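Repeat Five Residue (Rfr) protein or pentapeptide repeat protein (Cyanothece, PDB 2O6W) is of unknown function but folds as a pentapeptide repeat protein, its chain wound into a beta helix of stacked coils. Local coordinates at residues E109-Q114 with T129-E134. Sequence-based numbering, arbitrary orientation.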
ATOM      1  N   GLU A 109       5.018  -9.843   3.053  1.00 32.75           N
ATOM      2  CA  GLU A 109       5.684 -10.941   2.367  1.00 33.39           C
ATOM      3  C   GLU A 109       5.582 -10.913   0.840  1.00 31.61           C
ATOM      4  O   GLU A 109       4.498 -10.778   0.268  1.00 31.95           O
ATOM      5  CB  GLU A 109       5.174 -12.275   2.911  1.00 34.89           C
ATOM      6  CG  GLU A 109       5.878 -13.488   2.320  1.00 45.65           C
ATOM      7  CD  GLU A 109       5.757 -14.730   3.195  1.00 51.52           C
ATOM      8  OE1 GLU A 109       4.627 -15.051   3.632  1.00 55.53           O
ATOM      9  OE2 GLU A 109       6.794 -15.392   3.431  1.00 54.98           O
ATOM     10  N   ASN A 110       6.735 -11.039   0.195  1.00 30.34           N
ATOM     11  CA  ASN A 110       6.836 -11.041  -1.259  1.00 30.99           C
ATOM     12  C   ASN A 110       6.269  -9.795  -1.920  1.00 31.65           C
ATOM     13  O   ASN A 110       5.925  -9.803  -3.103  1.00 33.28           O
ATOM     14  CB  ASN A 110       6.155 -12.275  -1.821  1.00 30.93           C
ATOM     15  CG  ASN A 110       6.812 -13.543  -1.352  1.00 34.47           C
ATOM     16  OD1 ASN A 110       8.038 -13.625  -1.300  1.00 37.20           O
ATOM     17  ND2 ASN A 110       6.010 -14.540  -1.010  1.00 37.45           N
ATOM     18  N   ALA A 111       6.168  -8.726  -1.149  1.00 30.01           N
ATOM     19  CA  ALA A 111       5.663  -7.472  -1.665  1.00 30.00           C
ATOM     20  C   ALA A 111       6.777  -6.809  -2.467  1.00 30.72           C
ATOM     21  O   ALA A 111       7.955  -7.062  -2.230  1.00 32.20           O
ATOM     22  CB  ALA A 111       5.241  -6.574  -0.510  1.00 28.16           C
ATOM     23  N   ASN A 112       6.418  -5.971  -3.428  1.00 31.10           N
ATOM     24  CA  ASN A 112       7.433  -5.264  -4.203  1.00 31.26           C
ATOM     25  C   ASN A 112       7.483  -3.814  -3.681  1.00 30.35           C
ATOM     26  O   ASN A 112       6.495  -3.090  -3.759  1.00 27.19           O
ATOM     27  CB  ASN A 112       7.081  -5.316  -5.698  1.00 31.00           C
ATOM     28  CG  ASN A 112       7.976  -4.419  -6.545  1.00 35.03           C
ATOM     29  OD1 ASN A 112       9.111  -4.121  -6.169  1.00 37.82           O
ATOM     30  ND2 ASN A 112       7.470  -3.998  -7.699  1.00 34.18           N
ATOM     31  N   LEU A 113       8.625  -3.407  -3.129  1.00 32.33           N
ATOM     32  CA  LEU A 113       8.782  -2.054  -2.583  1.00 34.85           C
ATOM     33  C   LEU A 113       9.831  -1.234  -3.314  1.00 36.33           C
ATOM     34  O   LEU A 113      10.443  -0.330  -2.737  1.00 36.09           O
ATOM     35  CB  LEU A 113       9.156  -2.108  -1.096  1.00 34.99           C
ATOM     36  CG  LEU A 113       8.054  -2.217  -0.034  1.00 37.54           C
ATOM     37  CD1 LEU A 113       7.145  -3.382  -0.350  1.00 37.29           C
ATOM     38  CD2 LEU A 113       8.688  -2.387   1.350  1.00 37.59           C
ATOM     39  N   GLN A 114      10.038  -1.550  -4.587  1.00 38.64           N
ATOM     40  CA  GLN A 114      11.026  -0.843  -5.389  1.00 39.07           C
ATOM     41  C   GLN A 114      10.706   0.638  -5.505  1.00 37.10           C
ATOM     42  O   GLN A 114       9.590   1.025  -5.857  1.00 36.00           O
ATOM     43  CB  GLN A 114      11.117  -1.453  -6.786  1.00 41.70           C
ATOM     44  CG  GLN A 114      12.306  -0.949  -7.586  1.00 48.68           C
ATOM     45  CD  GLN A 114      12.402  -1.609  -8.944  1.00 52.47           C
ATOM     46  OE1 GLN A 114      11.541  -1.418  -9.799  1.00 57.41           O
ATOM     47  NE2 GLN A 114      13.445  -2.402  -9.146  1.00 55.13           N
ATOM     48  N   THR A 129       9.766 -10.672   4.554  1.00 35.99           N
ATOM     49  CA  THR A 129      10.364 -11.791   3.839  1.00 36.48           C
ATOM     50  C   THR A 129      10.116 -11.738   2.329  1.00 36.34           C
ATOM     51  O   THR A 129       8.990 -11.520   1.887  1.00 37.07           O
ATOM     52  CB  THR A 129       9.793 -13.114   4.356  1.00 36.04           C
ATOM     53  OG1 THR A 129       9.915 -13.156   5.779  1.00 38.48           O
ATOM     54  CG2 THR A 129      10.529 -14.287   3.750  1.00 38.15           C
ATOM     55  N   GLY A 130      11.173 -11.961   1.550  1.00 36.28           N
ATOM     56  CA  GLY A 130      11.058 -11.952   0.100  1.00 36.45           C
ATOM     57  C   GLY A 130      10.727 -10.609  -0.528  1.00 36.64           C
ATOM     58  O   GLY A 130      10.370 -10.544  -1.702  1.00 36.05           O
ATOM     59  N   VAL A 131      10.847  -9.534   0.239  1.00 37.15           N
ATOM     60  CA  VAL A 131      10.542  -8.208  -0.276  1.00 39.04           C
ATOM     61  C   VAL A 131      11.624  -7.637  -1.193  1.00 42.04           C
ATOM     62  O   VAL A 131      12.821  -7.800  -0.939  1.00 42.20           O
ATOM     63  CB  VAL A 131      10.315  -7.208   0.874  1.00 38.19           C
ATOM     64  CG1 VAL A 131      10.261  -5.798   0.328  1.00 36.71           C
ATOM     65  CG2 VAL A 131       9.016  -7.533   1.598  1.00 38.10           C
ATOM     66  N   ASN A 132      11.200  -6.974  -2.265  1.00 44.76           N
ATOM     67  CA  ASN A 132      12.139  -6.347  -3.197  1.00 47.37           C
ATOM     68  C   ASN A 132      12.447  -4.943  -2.661  1.00 48.45           C
ATOM     69  O   ASN A 132      11.612  -4.046  -2.743  1.00 47.21           O
ATOM     70  CB  ASN A 132      11.527  -6.267  -4.606  1.00 47.64           C
ATOM     71  CG  ASN A 132      12.413  -5.507  -5.593  1.00 49.87           C
ATOM     72  OD1 ASN A 132      13.619  -5.358  -5.379  1.00 52.85           O
ATOM     73  ND2 ASN A 132      11.819  -5.037  -6.681  1.00 49.86           N
ATOM     74  N   LEU A 133      13.647  -4.774  -2.105  1.00 50.52           N
ATOM     75  CA  LEU A 133      14.072  -3.501  -1.527  1.00 53.70           C
ATOM     76  C   LEU A 133      15.019  -2.727  -2.436  1.00 56.92           C
ATOM     77  O   LEU A 133      15.905  -2.008  -1.959  1.00 58.00           O
ATOM     78  CB  LEU A 133      14.752  -3.742  -0.176  1.00 51.73           C
ATOM     79  CG  LEU A 133      13.892  -4.391   0.909  1.00 50.94           C
ATOM     80  CD1 LEU A 133      14.752  -4.769   2.107  1.00 49.48           C
ATOM     81  CD2 LEU A 133      12.788  -3.431   1.312  1.00 48.85           C
ATOM     82  N   GLU A 134      14.832  -2.870  -3.745  1.00 59.85           N
ATOM     83  CA  GLU A 134      15.685  -2.190  -4.716  1.00 61.85           C
ATOM     84  C   GLU A 134      15.360  -0.705  -4.782  1.00 59.81           C
ATOM     85  O   GLU A 134      14.291  -0.317  -5.243  1.00 59.80           O
ATOM     86  CB  GLU A 134      15.519  -2.808  -6.107  1.00 65.50           C
ATOM     87  CG  GLU A 134      16.577  -2.339  -7.093  1.00 72.26           C
ATOM     88  CD  GLU A 134      16.345  -2.843  -8.509  1.00 76.37           C
ATOM     89  OE1 GLU A 134      16.097  -4.059  -8.687  1.00 77.51           O
ATOM     90  OE2 GLU A 134      16.422  -2.017  -9.447  1.00 77.66           O
TER
HETATM   91  O   HOH W   1       8.159 -15.232   6.413  1.00 46.21           O
HETATM   92  O   HOH W   2       9.780 -12.463  -3.811  1.00 50.53           O
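Asn112 and Asn132 lie side by side on successive coils of the beta helix, their amide planes 10° apart. Both have CG anti to the backbone N (chi1 171° and 175°), and both side chains point the same way. Asn132 ND2 donates to Asn112 OD1 at 2.9 Å. The bond is bent, and the donor lies above the carbonyl plane. Gln114 N reaches Asn112 OD1 from the opposite face of its carbonyl plane, at 3.2 Å, closing an Asx turn. Asn132 OD1 accepts from Glu134 N and repeats this turn one coil on. An alanine in place of Asn112 would probably leave Asn132 ND2 and Gln114 N without this shared acceptor and loosen the turn.

The backbones run parallel and are joined by hydrogen bonds from Asn110 N to Thr129 O, Asn132 N to Ala111 O and Leu113 N to Asn132 O. Beside them, Gln114 and Glu134 extend together, and Gln114 NE2 lies 3.0 Å from Glu134 OE2. Their amide and carboxylate planes are turned 67° apart. Leu113 is buried and crosses Val131 obliquely, with CD2 3.9 Å from Val131 CG1. At the other end, one water links Glu109 OE2 to Thr129 OG1. A second water donates to both Asn110 OD1 and Gly130 O.

No regular helix or strand flanks this surface contact; its neighbours are other loops of the chain. Asn112 makes backbone hydrogen bonds with Thr91 and Leu93, so 109-114 lies between that coil and 129-134. Thr129 touches Val148 near the C-terminus.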